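PDB 3FT1: Phl p 3 allergen from Phleum pratense, which is a secreted grass pollen allergen recognised by IgE and, as an expansin-B family member, may act on plant cell walls. Local coordinates for residues Val4-Gln9 against Glu81-Ala86; Lys15-Asp20 against Gly63-Arg68; Leu19-Thr24 against Asp28-Val33; Val33-His38 against Trp53-Ser58; Arg68-Ser71 against Met75-Val78. All blocks are in the same frame, centred on the assembly; numbering follows the deposited sequence.

Contact 1 of 5, residues Val4-Gln9 against Glu81-Ala86; sequences VTFTVQ and EVIPTA
Phe6 lies across Val82 at about a right angle, so that one methyl of the valine meets the ring rather than the whole branch lying along it. The touching atom is Val82 CG1, which sits 3.5 Å from Phe6 CD2. The neighbouring ring atom Phe6 CE2 is almost as near to the same Val82 CG1, at 3.6 Å. This methyl therefore presses on one C-C bond of the ring from an oblique direction. Val82 turns CG1 anti to its backbone N (chi1 179°), which carries that methyl across to the phenyl group. Ile83 makes its approach lower down the same aromatic side chain, where its terminal CD1 stops 3.9 Å from Phe6 CB. One phenylalanine is thus touched at its stem by one residue and at its ring by the preceding one.

The example illustrates how a beta-barrel domain such as this expansin C-terminal domain is filled. Strand 3-8 and the end of strand 76-83 are not neighbours in the sheet, and their nearest CA atoms, those of Phe6 and Ile83, remain 8.2 Å apart. The chain turns a corner at Glu81, where Asn66 OD1 receives the Glu81 N-H, and Val82 and Ile83 then both direct their CB atoms toward strand 3-8. The Phe6 ring also meets that of Phe67, with the planes inclined at about 35°. Ile83 also packs on Phe65, Phe67 and Tyr93, the last belonging to strand 92-93, which pairs with strand 3-8 through its backbone.

Contact 2 of 5, residues Lys15-Asp20 against Gly63-Arg68; sequences KKLVLD and GPFNFR
Leu17 CD1 rests over one face of the Phe65 ring, 4.2 Å from its centroid and 17° off the ring normal, a CH-pi contact displaced toward the rim on the side of Phe65 CD2. Leu17 has CG anti to the carbonyl carbon (chi1 -89°), which carries CD1 to this ring. The same ring has Gly63 CA against its opposite face, 3.6 Å above the plane, so the phenyl group is held between a leucine methyl and its own chain just ahead of the cis peptide bond that leads into Pro64. The second leucine-phenylalanine pair is closer than the first: Leu19 and Phe67 approach from opposite directions, and Leu19 CD1 comes within 3.7 Å of Phe67 CE1, obliquely to the ring. The two pairs are joined more slackly, since Leu17 CD1 reaches only the edge of the other ring, 4.3 Å from Phe67 CZ.

Strands 16-20 and 65-68 stand 12.2 Å apart at closest approach, with an angle of 52° between their directions. This is the spacing of facing layers rather than of paired strands, and the four side chains bridge the interior of the beta-barrel domain. The outer sides are more polar: Asp20 forms a salt bridge with Lys22, while Arg68 does so with Glu34 and makes a cation-pi contact with Trp43. With every touching group a buried hydrocarbon, cohesion probably comes from dispersion and the exclusion of water, with a directional element from the Leu17-Phe65 CH-pi contact.

Contact 3 of 5, residues Leu19-Thr24 against Asp28-Val33; sequences LDIKYT and DSLAEV
Leu30 lays its CD1 methyl over a face of the Tyr23 ring, 4.0 Å from the centroid and toward the rim, where Tyr23 CD1 is 3.7 Å from Leu30 CD1. Holding CG anti to the backbone N (chi1 -160°) brings the fork of the leucine onto the tyrosine. Its other methyl sits against the start of the tyrosine side chain, with Leu30 CD2 3.8 Å from Tyr23 CB, so the fork fits against ring and stem together. Leu30 CD2 also meets Ile21 CG2 at 4.1 Å, the two side chains crossing at about a right angle. Ile21 sends its other branch, ending in CD1, tip to tip against Val33 CG1 at 4.0 Å.

The next shell sets the two strands. Phe69 packs on both Leu30 and Val33, and Trp53 touches Leu30 and Ile21. Ala31 and Glu32 form a classic beta bulge, both facing Met70 on strand 65-71. At the mouth of the turn, Asp28 OD1 accepts the Ser29 N-H at 2.9 Å, on its anti side and 32° out of the carboxylate plane. Asp28 OD1 is also bonded to Gly73 N, while Asp28 OD2 takes a salt bridge from Arg25. In this expansin C-terminal domain, two consecutive strands that are not sheet neighbours touch through apolar side chains, while one carboxylate ties up the connection. The donors gathered about Asp28, arginine among them, would be expected to favour its ionised form.

Contact 4 of 5, residues Val33-His38 against Trp53-Ser58; sequences VELRQH and WEVKSS
Trp53 keeps CG anti to its carbonyl carbon (chi1 -66°), which swings the indole in from strand 53-56 to present a face to Val33. Val33 answers with CG2, the methyl beside its backbone N. That atom hangs almost exactly over the middle of the six-membered ring, with Val33 CG2 3.8 Å from the ring centroid and only 2° off the normal. Such centring makes Val33 CG2 nearly equidistant from all six carbons, and it is a textbook CH-pi geometry. The stem follows the same face outward: Val33 CB lies 4.0 Å from Trp53 CE3, and even the backbone Val33 N is 3.9 Å from Trp53 CZ3.

Strands 30-36 and 52-56 are next-but-one neighbours in the sheet, both pairing with strand 44-49, which runs between them. Their CA atoms nevertheless come within 8.1 Å at Val33 and Trp53, and within 7.9 Å at Leu35 and Val55, consistent with strong curling of the sheet in this beta-barrel domain. Side chains on the inner side of the curl meet across the intervening strand, whose Leu46 touches Leu35, Trp53 and Val55.

The second pair is smaller. Val55 CG1 stands between the backbone N and the carbonyl carbon (chi1 61°), where Leu35 CD2 meets it at 3.9 Å, the two side chains crossing at about a right angle. Phe65 and Phe67 pack on Leu35 from strand 65-71.

Contact 5 of 5, residues Arg68-Ser71 against Met75-Val78; sequences RFMS and MRNV
Phe69 N gives its hydrogen to Asn77 O at 2.7 Å, in an almost straight bond (176° at the hydrogen), and the reciprocal bond from Asn77 N to Phe69 O measures 3.0 Å. Two residues on, toward the turn, Ser71 N donates to Met75 O at 2.9 Å. The return bond is made by a side chain: Met75 N donates to Ser71 OG at 2.8 Å. This hydroxyl is placed by a first torsion of 78°, between the backbone N and the carbonyl carbon, and is also hydrogen-bonded to Asp28 OD2, so it ties the hairpin to the turn before strand 30-36.

Together these make the turn end of the antiparallel beta hairpin of strands 65-71 and 76-83, with Phe69 and Asn77 as a hydrogen-bonded pair flanked by the non-hydrogen-bonded pairs Arg68-Val78 and Met70-Arg76.

On the face bearing the arginines, one water accepts from Arg68 NH1 and, at 2.6 Å, from Arg76 NE, lying in the plane of the Arg76 guanidinium at its edge. It bridges like charges, and Arg68 has a counter-ion besides, in Glu34. Nearer the backbone the packing is apolar: the Met70 thioether brings SD to 3.7 Å from Arg76 CB, and Val78 CG2 touches Arg68 CG at 4.0 Å. Phe69 and Asn77 share the other face, where the Phe69 ring meets Phe79 with planes at about 80° and Asn77 ND2 bonds Gln98 OE1.

Contacts 1, 2 and 4 lie closest together in the apolar core, and contact 3 continues it through Trp53. The centres of contacts 2 and 4 are about 5 Å apart and those of contacts 1 and 2 about 6 Å. Contacts 3 and 5, with centres about 9 Å apart, lie toward one end of the domain, where Asp28 and Ser71 join them directly. Phe69 connects the two regions, since its CZ approaches Phe6 CZ to 3.3 Å although the centres of contacts 1 and 5 are about 16 Å apart. Contacts 3 and 4 share Val33, contacts 2 and 3 use the same strand 16-24, and contacts 2 and 5 the same strand 65-71.

Contact 1 of 5, residues Val4-Gln9 against Glu81-Ala86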
# COMPACT_ATOMS: atom_id res chain seq x y z
N VAL A 4 -5.38 0.99 8.78
CA VAL A 4 -5.17 1.37 7.40
C VAL A 4 -6.22 0.77 6.48
O VAL A 4 -6.70 -0.33 6.73
CB VAL A 4 -3.76 0.98 6.91
CG1 VAL A 4 -3.61 -0.54 6.85
CG2 VAL A 4 -3.47 1.60 5.56
N THR A 5 -6.60 1.51 5.45
CA THR A 5 -7.38 0.95 4.36
C THR A 5 -6.69 1.31 3.05
O THR A 5 -6.03 2.35 2.95
CB THR A 5 -8.85 1.46 4.32
OG1 THR A 5 -8.87 2.88 4.14
CG2 THR A 5 -9.60 1.10 5.61
N PHE A 6 -6.85 0.44 2.05
CA PHE A 6 -6.29 0.64 0.73
C PHE A 6 -7.46 0.55 -0.23
O PHE A 6 -8.10 -0.49 -0.31
CB PHE A 6 -5.35 -0.51 0.35
CG PHE A 6 -4.14 -0.67 1.24
CD1 PHE A 6 -2.90 -0.22 0.83
CD2 PHE A 6 -4.24 -1.32 2.46
CE1 PHE A 6 -1.78 -0.38 1.63
CE2 PHE A 6 -3.13 -1.49 3.27
CZ PHE A 6 -1.90 -1.02 2.86
N THR A 7 -7.73 1.63 -0.97
CA THR A 7 -8.79 1.59 -1.97
C THR A 7 -8.18 1.71 -3.36
O THR A 7 -7.47 2.66 -3.65
CB THR A 7 -9.80 2.73 -1.77
OG1 THR A 7 -10.30 2.67 -0.43
CG2 THR A 7 -10.96 2.61 -2.77
N VAL A 8 -8.46 0.72 -4.20
CA VAL A 8 -7.92 0.72 -5.55
C VAL A 8 -8.67 1.72 -6.41
O VAL A 8 -9.89 1.65 -6.56
CB VAL A 8 -8.03 -0.67 -6.18
CG1 VAL A 8 -7.58 -0.61 -7.64
CG2 VAL A 8 -7.18 -1.67 -5.41
N GLN A 9 -7.92 2.67 -6.97
CA GLN A 9 -8.52 3.78 -7.71
C GLN A 9 -8.56 3.51 -9.20
O GLN A 9 -7.70 2.81 -9.74
CB GLN A 9 -7.71 5.06 -7.47
CG GLN A 9 -7.61 5.42 -6.00
CD GLN A 9 -8.97 5.77 -5.42
OE1 GLN A 9 -9.56 4.99 -4.68
NE2 GLN A 9 -9.47 6.94 -5.79
N GLU A 81 0.36 -9.38 2.29
CA GLU A 81 -0.65 -9.94 1.39
C GLU A 81 -2.00 -9.25 1.56
O GLU A 81 -3.03 -9.89 1.79
CB GLU A 81 -0.74 -11.46 1.57
CG GLU A 81 0.64 -12.14 1.50
CD GLU A 81 0.56 -13.62 1.19
OE1 GLU A 81 -0.53 -14.21 1.32
OE2 GLU A 81 1.60 -14.20 0.80
N VAL A 82 -1.98 -7.94 1.43
CA VAL A 82 -3.15 -7.10 1.65
C VAL A 82 -4.07 -7.00 0.45
O VAL A 82 -5.29 -6.91 0.60
CB VAL A 82 -2.74 -5.68 2.05
CG1 VAL A 82 -3.99 -4.82 2.26
CG2 VAL A 82 -1.91 -5.72 3.31
N ILE A 83 -3.48 -6.99 -0.74
CA ILE A 83 -4.23 -6.87 -1.99
C ILE A 83 -3.87 -8.02 -2.93
O ILE A 83 -2.69 -8.32 -3.13
CB ILE A 83 -3.91 -5.52 -2.68
CG1 ILE A 83 -4.23 -4.36 -1.72
CG2 ILE A 83 -4.66 -5.39 -4.01
CD1 ILE A 83 -3.94 -3.00 -2.29
N PRO A 84 -4.89 -8.68 -3.50
CA PRO A 84 -4.60 -9.84 -4.35
C PRO A 84 -4.14 -9.36 -5.70
O PRO A 84 -4.37 -8.21 -6.04
CB PRO A 84 -5.97 -10.50 -4.50
CG PRO A 84 -6.94 -9.36 -4.39
CD PRO A 84 -6.32 -8.36 -3.43
N THR A 85 -3.49 -10.24 -6.45
CA THR A 85 -3.11 -9.89 -7.81
C THR A 85 -4.31 -9.41 -8.61
O THR A 85 -4.25 -8.38 -9.29
CB THR A 85 -2.49 -11.10 -8.51
OG1 THR A 85 -1.37 -11.54 -7.74
CG2 THR A 85 -2.04 -10.73 -9.91
N ALA A 86 -5.41 -10.16 -8.52
CA ALA A 86 -6.62 -9.82 -9.26
C ALA A 86 -7.48 -8.85 -8.44
O ALA A 86 -8.62 -9.16 -8.08
CB ALA A 86 -7.40 -11.07 -9.60

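Contact 2 of 5, residues Lys15-Asp20 against Gly63-Arg68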
# COMPACT_ATOMS: atom_id res chain seq x y z
N LYS A 15 -0.26 -3.35 -14.44
CA LYS A 15 1.08 -2.78 -14.31
C LYS A 15 1.11 -1.53 -13.44
O LYS A 15 2.13 -0.84 -13.35
CB LYS A 15 1.65 -2.43 -15.69
CG LYS A 15 1.94 -3.65 -16.56
CD LYS A 15 2.10 -3.28 -18.03
CE LYS A 15 3.38 -2.53 -18.29
NZ LYS A 15 3.60 -2.30 -19.76
N LYS A 16 -0.01 -1.21 -12.80
CA LYS A 16 -0.08 0.07 -12.10
C LYS A 16 -1.09 0.02 -10.96
O LYS A 16 -2.27 -0.24 -11.17
CB LYS A 16 -0.46 1.17 -13.09
CG LYS A 16 -0.49 2.58 -12.50
CD LYS A 16 -0.71 3.58 -13.63
CE LYS A 16 -1.17 4.93 -13.12
NZ LYS A 16 -1.43 5.84 -14.28
N LEU A 17 -0.62 0.29 -9.75
CA LEU A 17 -1.52 0.41 -8.61
C LEU A 17 -1.65 1.86 -8.21
O LEU A 17 -0.67 2.50 -7.88
CB LEU A 17 -1.00 -0.39 -7.42
CG LEU A 17 -1.40 -1.85 -7.30
CD1 LEU A 17 -0.68 -2.51 -6.13
CD2 LEU A 17 -2.92 -1.97 -7.15
N VAL A 18 -2.88 2.38 -8.25
CA VAL A 18 -3.17 3.71 -7.76
C VAL A 18 -4.03 3.50 -6.54
O VAL A 18 -5.15 2.99 -6.65
CB VAL A 18 -3.94 4.54 -8.80
CG1 VAL A 18 -4.17 5.94 -8.29
CG2 VAL A 18 -3.19 4.56 -10.13
N LEU A 19 -3.51 3.89 -5.38
CA LEU A 19 -4.15 3.55 -4.12
C LEU A 19 -4.45 4.76 -3.27
O LEU A 19 -3.55 5.55 -2.97
CB LEU A 19 -3.26 2.60 -3.31
CG LEU A 19 -2.95 1.25 -3.93
CD1 LEU A 19 -1.90 0.53 -3.10
CD2 LEU A 19 -4.23 0.42 -4.03
N ASP A 20 -5.72 4.88 -2.89
CA ASP A 20 -6.11 5.77 -1.82
C ASP A 20 -5.82 5.04 -0.52
O ASP A 20 -6.53 4.10 -0.15
CB ASP A 20 -7.61 6.09 -1.91
CG ASP A 20 -8.07 7.04 -0.83
OD1 ASP A 20 -7.22 7.57 -0.08
OD2 ASP A 20 -9.29 7.27 -0.73
N GLY A 63 1.12 -10.32 -7.24
CA GLY A 63 0.59 -10.34 -5.89
C GLY A 63 0.49 -11.73 -5.32
O GLY A 63 0.90 -12.70 -5.97
N PRO A 64 -0.07 -11.86 -4.11
CA PRO A 64 -0.64 -10.75 -3.34
C PRO A 64 0.43 -9.75 -2.89
O PRO A 64 1.60 -10.09 -2.74
CB PRO A 64 -1.28 -11.44 -2.13
CG PRO A 64 -0.65 -12.78 -2.06
CD PRO A 64 -0.25 -13.16 -3.44
N PHE A 65 0.01 -8.51 -2.67
CA PHE A 65 0.96 -7.43 -2.44
C PHE A 65 1.17 -7.13 -0.96
O PHE A 65 0.22 -7.09 -0.19
CB PHE A 65 0.48 -6.18 -3.18
CG PHE A 65 0.27 -6.40 -4.65
CD1 PHE A 65 1.34 -6.64 -5.49
CD2 PHE A 65 -1.01 -6.39 -5.20
CE1 PHE A 65 1.16 -6.86 -6.84
CE2 PHE A 65 -1.20 -6.61 -6.56
CZ PHE A 65 -0.12 -6.84 -7.38
N ASN A 66 2.43 -6.91 -0.59
CA ASN A 66 2.80 -6.50 0.76
C ASN A 66 3.20 -5.03 0.77
O ASN A 66 3.73 -4.53 -0.22
CB ASN A 66 3.98 -7.36 1.24
CG ASN A 66 3.78 -8.82 0.93
OD1 ASN A 66 2.95 -9.49 1.54
ND2 ASN A 66 4.52 -9.32 -0.06
N PHE A 67 2.93 -4.35 1.87
CA PHE A 67 3.21 -2.92 1.97
C PHE A 67 3.97 -2.60 3.26
O PHE A 67 3.59 -3.06 4.33
CB PHE A 67 1.91 -2.11 1.91
CG PHE A 67 1.20 -2.22 0.59
CD1 PHE A 67 1.49 -1.34 -0.43
CD2 PHE A 67 0.28 -3.23 0.36
CE1 PHE A 67 0.87 -1.45 -1.67
CE2 PHE A 67 -0.35 -3.35 -0.87
CZ PHE A 67 -0.06 -2.46 -1.88
N ARG A 68 5.04 -1.83 3.12
CA ARG A 68 5.79 -1.36 4.29
C ARG A 68 5.54 0.12 4.45
O ARG A 68 5.73 0.89 3.50
CB ARG A 68 7.28 -1.61 4.13
CG ARG A 68 8.11 -1.07 5.30
CD ARG A 68 9.49 -1.68 5.33
NE ARG A 68 10.33 -1.17 4.26
CZ ARG A 68 11.58 -1.58 4.03
NH1 ARG A 68 12.13 -2.51 4.81
NH2 ARG A 68 12.28 -1.05 3.04

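Contact 3 of 5, residues Leu19-Thr24 against Asp28-Val33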
# COMPACT_ATOMS: atom_id res chain seq x y z
N LEU A 19 -3.51 3.89 -5.38
CA LEU A 19 -4.15 3.55 -4.12
C LEU A 19 -4.45 4.76 -3.27
O LEU A 19 -3.55 5.55 -2.97
CB LEU A 19 -3.26 2.60 -3.31
CG LEU A 19 -2.95 1.25 -3.93
CD1 LEU A 19 -1.90 0.53 -3.10
CD2 LEU A 19 -4.23 0.42 -4.03
N ASP A 20 -5.72 4.88 -2.89
CA ASP A 20 -6.11 5.77 -1.82
C ASP A 20 -5.82 5.04 -0.52
O ASP A 20 -6.53 4.10 -0.15
CB ASP A 20 -7.61 6.09 -1.91
CG ASP A 20 -8.07 7.04 -0.83
OD1 ASP A 20 -7.22 7.57 -0.08
OD2 ASP A 20 -9.29 7.27 -0.73
N ILE A 21 -4.76 5.44 0.15
CA ILE A 21 -4.38 4.80 1.39
C ILE A 21 -4.78 5.74 2.52
O ILE A 21 -4.37 6.90 2.56
CB ILE A 21 -2.85 4.53 1.44
CG1 ILE A 21 -2.44 3.62 0.28
CG2 ILE A 21 -2.45 3.91 2.78
CD1 ILE A 21 -0.94 3.37 0.17
N LYS A 22 -5.62 5.23 3.42
CA LYS A 22 -6.02 5.99 4.60
C LYS A 22 -5.30 5.41 5.80
O LYS A 22 -5.62 4.31 6.25
CB LYS A 22 -7.54 5.92 4.77
CG LYS A 22 -8.29 6.74 3.74
CD LYS A 22 -8.14 8.23 4.06
CE LYS A 22 -8.88 9.12 3.07
NZ LYS A 22 -8.21 9.18 1.75
N TYR A 23 -4.32 6.16 6.29
CA TYR A 23 -3.44 5.70 7.35
C TYR A 23 -3.76 6.49 8.60
O TYR A 23 -3.81 7.71 8.57
CB TYR A 23 -1.99 5.96 6.93
CG TYR A 23 -0.93 5.68 7.98
CD1 TYR A 23 -0.26 4.47 8.02
CD2 TYR A 23 -0.58 6.65 8.92
CE1 TYR A 23 0.72 4.21 8.96
CE2 TYR A 23 0.41 6.41 9.87
CZ TYR A 23 1.05 5.19 9.88
OH TYR A 23 2.03 4.91 10.81
N THR A 24 -4.00 5.77 9.68
CA THR A 24 -4.38 6.37 10.94
C THR A 24 -3.45 5.91 12.04
O THR A 24 -3.44 4.73 12.40
CB THR A 24 -5.80 5.94 11.35
OG1 THR A 24 -6.71 6.21 10.28
CG2 THR A 24 -6.24 6.67 12.58
N ASP A 28 0.54 11.02 14.50
CA ASP A 28 1.57 10.66 13.53
C ASP A 28 0.95 10.70 12.14
O ASP A 28 -0.27 10.85 12.00
CB ASP A 28 2.09 9.25 13.82
CG ASP A 28 3.56 9.05 13.43
OD1 ASP A 28 4.12 9.88 12.67
OD2 ASP A 28 4.15 8.05 13.89
N SER A 29 1.77 10.59 11.11
CA SER A 29 1.26 10.55 9.75
C SER A 29 2.20 9.72 8.89
O SER A 29 3.32 9.42 9.28
CB SER A 29 1.11 11.95 9.17
OG SER A 29 2.36 12.63 9.11
N LEU A 30 1.72 9.34 7.72
CA LEU A 30 2.50 8.49 6.83
C LEU A 30 3.61 9.30 6.18
O LEU A 30 3.39 10.43 5.75
CB LEU A 30 1.56 7.94 5.76
CG LEU A 30 1.93 6.70 4.96
CD1 LEU A 30 2.52 5.62 5.85
CD2 LEU A 30 0.68 6.21 4.24
N ALA A 31 4.81 8.73 6.12
CA ALA A 31 5.94 9.35 5.45
C ALA A 31 6.30 8.61 4.16
O ALA A 31 6.47 9.23 3.10
CB ALA A 31 7.15 9.41 6.38
N GLU A 32 6.41 7.29 4.26
CA GLU A 32 6.82 6.46 3.12
C GLU A 32 5.91 5.25 3.03
O GLU A 32 5.48 4.71 4.04
CB GLU A 32 8.25 5.94 3.29
CG GLU A 32 9.36 6.95 3.37
CD GLU A 32 10.72 6.27 3.53
OE1 GLU A 32 10.93 5.21 2.88
OE2 GLU A 32 11.56 6.76 4.31
N VAL A 33 5.63 4.81 1.81
CA VAL A 33 4.96 3.54 1.57
C VAL A 33 5.76 2.79 0.50
O VAL A 33 6.09 3.37 -0.53
CB VAL A 33 3.54 3.75 1.02
CG1 VAL A 33 2.89 2.41 0.69
CG2 VAL A 33 2.70 4.53 2.01

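Contact 4 of 5, residues Val33-His38 against Trp53-Ser58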
# COMPACT_ATOMS: atom_id res chain seq x y z
N VAL A 33 5.63 4.81 1.81
CA VAL A 33 4.96 3.54 1.57
C VAL A 33 5.76 2.79 0.50
O VAL A 33 6.09 3.37 -0.53
CB VAL A 33 3.54 3.75 1.02
CG1 VAL A 33 2.89 2.41 0.69
CG2 VAL A 33 2.70 4.53 2.01
N GLU A 34 6.04 1.52 0.73
CA GLU A 34 6.71 0.70 -0.27
C GLU A 34 5.94 -0.57 -0.52
O GLU A 34 5.26 -1.08 0.36
CB GLU A 34 8.13 0.33 0.18
CG GLU A 34 9.02 1.51 0.41
CD GLU A 34 10.06 1.23 1.46
OE1 GLU A 34 9.67 0.91 2.60
OE2 GLU A 34 11.26 1.33 1.15
N LEU A 35 6.05 -1.08 -1.74
CA LEU A 35 5.43 -2.33 -2.13
C LEU A 35 6.47 -3.43 -2.25
O LEU A 35 7.56 -3.21 -2.76
CB LEU A 35 4.74 -2.15 -3.49
CG LEU A 35 4.44 -3.46 -4.22
CD1 LEU A 35 3.21 -4.08 -3.59
CD2 LEU A 35 4.23 -3.22 -5.70
N ARG A 36 6.14 -4.63 -1.77
CA ARG A 36 6.92 -5.80 -2.10
C ARG A 36 6.02 -6.79 -2.83
O ARG A 36 5.02 -7.26 -2.29
CB ARG A 36 7.54 -6.45 -0.85
CG ARG A 36 8.50 -7.59 -1.17
CD ARG A 36 9.13 -8.19 0.08
NE ARG A 36 8.16 -8.90 0.91
CZ ARG A 36 7.64 -10.08 0.61
NH1 ARG A 36 7.98 -10.70 -0.52
NH2 ARG A 36 6.78 -10.65 1.43
N GLN A 37 6.35 -7.08 -4.09
CA GLN A 37 5.57 -8.04 -4.85
C GLN A 37 5.77 -9.44 -4.30
O GLN A 37 6.79 -9.73 -3.68
CB GLN A 37 5.94 -7.99 -6.33
CG GLN A 37 5.83 -6.61 -6.95
CD GLN A 37 6.12 -6.65 -8.43
OE1 GLN A 37 5.62 -7.52 -9.14
NE2 GLN A 37 6.93 -5.71 -8.91
N HIS A 38 4.79 -10.30 -4.50
CA HIS A 38 4.92 -11.69 -4.09
C HIS A 38 6.10 -12.33 -4.81
O HIS A 38 6.24 -12.18 -6.02
CB HIS A 38 3.63 -12.46 -4.41
CG HIS A 38 3.69 -13.90 -4.03
ND1 HIS A 38 3.44 -14.34 -2.74
CD2 HIS A 38 3.96 -15.01 -4.76
CE1 HIS A 38 3.56 -15.66 -2.70
NE2 HIS A 38 3.88 -16.09 -3.91
N TRP A 53 -1.46 7.20 -3.73
CA TRP A 53 -0.08 6.74 -3.85
C TRP A 53 -0.04 5.82 -5.04
O TRP A 53 -0.97 5.05 -5.27
CB TRP A 53 0.33 5.95 -2.61
CG TRP A 53 0.41 6.75 -1.36
CD1 TRP A 53 -0.64 7.15 -0.59
CD2 TRP A 53 1.60 7.22 -0.72
NE1 TRP A 53 -0.17 7.86 0.49
CE2 TRP A 53 1.19 7.91 0.44
CE3 TRP A 53 2.96 7.11 -1.01
CZ2 TRP A 53 2.11 8.51 1.30
CZ3 TRP A 53 3.87 7.71 -0.14
CH2 TRP A 53 3.43 8.40 1.00
N GLU A 54 1.04 5.89 -5.79
CA GLU A 54 1.11 5.13 -7.02
C GLU A 54 2.40 4.33 -7.15
O GLU A 54 3.47 4.80 -6.76
CB GLU A 54 0.96 6.07 -8.21
CG GLU A 54 1.15 5.42 -9.55
CD GLU A 54 1.07 6.42 -10.69
OE1 GLU A 54 0.19 7.31 -10.62
OE2 GLU A 54 1.87 6.33 -11.63
N VAL A 55 2.30 3.13 -7.70
CA VAL A 55 3.49 2.39 -8.13
C VAL A 55 3.22 1.75 -9.49
O VAL A 55 2.17 1.12 -9.70
CB VAL A 55 3.98 1.36 -7.08
CG1 VAL A 55 2.92 0.30 -6.80
CG2 VAL A 55 5.29 0.72 -7.53
N LYS A 56 4.15 1.95 -10.41
CA LYS A 56 4.03 1.43 -11.77
C LYS A 56 5.15 0.44 -11.99
O LYS A 56 6.20 0.53 -11.36
CB LYS A 56 4.21 2.54 -12.80
CG LYS A 56 3.06 3.49 -12.98
CD LYS A 56 3.49 4.64 -13.89
CE LYS A 56 2.33 5.56 -14.25
NZ LYS A 56 2.79 6.93 -14.61
N SER A 57 4.94 -0.49 -12.92
CA SER A 57 5.99 -1.41 -13.32
C SER A 57 5.94 -1.58 -14.82
O SER A 57 4.90 -1.36 -15.45
CB SER A 57 5.79 -2.76 -12.65
OG SER A 57 6.85 -3.63 -13.03
N SER A 58 7.07 -1.97 -15.41
CA SER A 58 7.11 -2.21 -16.85
C SER A 58 6.51 -3.58 -17.17
O SER A 58 6.26 -3.90 -18.33
CB SER A 58 8.54 -2.13 -17.37
OG SER A 58 9.31 -3.21 -16.86

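Contact 5 of 5, residues Arg68-Ser71 against Met75-Val78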
# COMPACT_ATOMS: atom_id res chain seq x y z
N ARG A 68 5.04 -1.83 3.12
CA ARG A 68 5.79 -1.36 4.29
C ARG A 68 5.54 0.12 4.45
O ARG A 68 5.73 0.89 3.50
CB ARG A 68 7.28 -1.61 4.13
CG ARG A 68 8.11 -1.07 5.30
CD ARG A 68 9.49 -1.68 5.33
NE ARG A 68 10.33 -1.17 4.26
CZ ARG A 68 11.58 -1.58 4.03
NH1 ARG A 68 12.13 -2.51 4.81
NH2 ARG A 68 12.28 -1.05 3.04
N PHE A 69 5.11 0.50 5.65
CA PHE A 69 4.88 1.90 6.01
C PHE A 69 5.97 2.41 6.95
O PHE A 69 6.39 1.70 7.86
CB PHE A 69 3.54 2.05 6.72
CG PHE A 69 2.34 1.74 5.86
CD1 PHE A 69 1.82 2.70 5.02
CD2 PHE A 69 1.74 0.50 5.89
CE1 PHE A 69 0.73 2.44 4.23
CE2 PHE A 69 0.64 0.22 5.10
CZ PHE A 69 0.14 1.20 4.27
N MET A 70 6.38 3.65 6.73
CA MET A 70 7.19 4.38 7.71
C MET A 70 6.47 5.68 8.01
O MET A 70 6.17 6.45 7.10
CB MET A 70 8.58 4.67 7.14
CG MET A 70 9.50 3.48 7.12
SD MET A 70 9.98 2.99 8.80
CE MET A 70 10.81 4.47 9.36
N SER A 71 6.16 5.90 9.28
CA SER A 71 5.49 7.14 9.69
C SER A 71 6.51 8.26 9.83
O SER A 71 7.72 8.02 9.88
CB SER A 71 4.76 6.94 11.02
OG SER A 71 5.66 6.97 12.11
N MET A 75 7.70 5.20 12.93
CA MET A 75 7.06 3.93 13.23
C MET A 75 6.94 3.10 11.95
O MET A 75 6.42 3.57 10.94
CB MET A 75 5.68 4.13 13.84
CG MET A 75 4.88 2.84 13.99
SD MET A 75 5.60 1.75 15.24
CE MET A 75 4.67 0.25 14.96
N ARG A 76 7.40 1.85 12.02
CA ARG A 76 7.39 0.93 10.89
C ARG A 76 6.28 -0.09 11.05
O ARG A 76 6.14 -0.72 12.10
CB ARG A 76 8.73 0.19 10.82
CG ARG A 76 8.75 -1.00 9.86
CD ARG A 76 9.87 -1.97 10.23
NE ARG A 76 9.76 -3.24 9.51
CZ ARG A 76 9.11 -4.31 9.97
NH1 ARG A 76 8.52 -4.27 11.16
NH2 ARG A 76 9.07 -5.42 9.25
N ASN A 77 5.50 -0.28 10.00
CA ASN A 77 4.52 -1.36 9.97
C ASN A 77 4.59 -2.04 8.62
O ASN A 77 4.73 -1.38 7.59
CB ASN A 77 3.09 -0.83 10.21
CG ASN A 77 2.89 -0.31 11.60
OD1 ASN A 77 3.25 0.83 11.91
ND2 ASN A 77 2.32 -1.13 12.48
N VAL A 78 4.53 -3.37 8.63
CA VAL A 78 4.38 -4.11 7.38
C VAL A 78 3.03 -4.81 7.38
O VAL A 78 2.66 -5.49 8.35
CB VAL A 78 5.51 -5.12 7.18
CG1 VAL A 78 5.25 -5.96 5.94
CG2 VAL A 78 6.85 -4.40 7.03
O HOH W 1 11.42 -3.42 7.54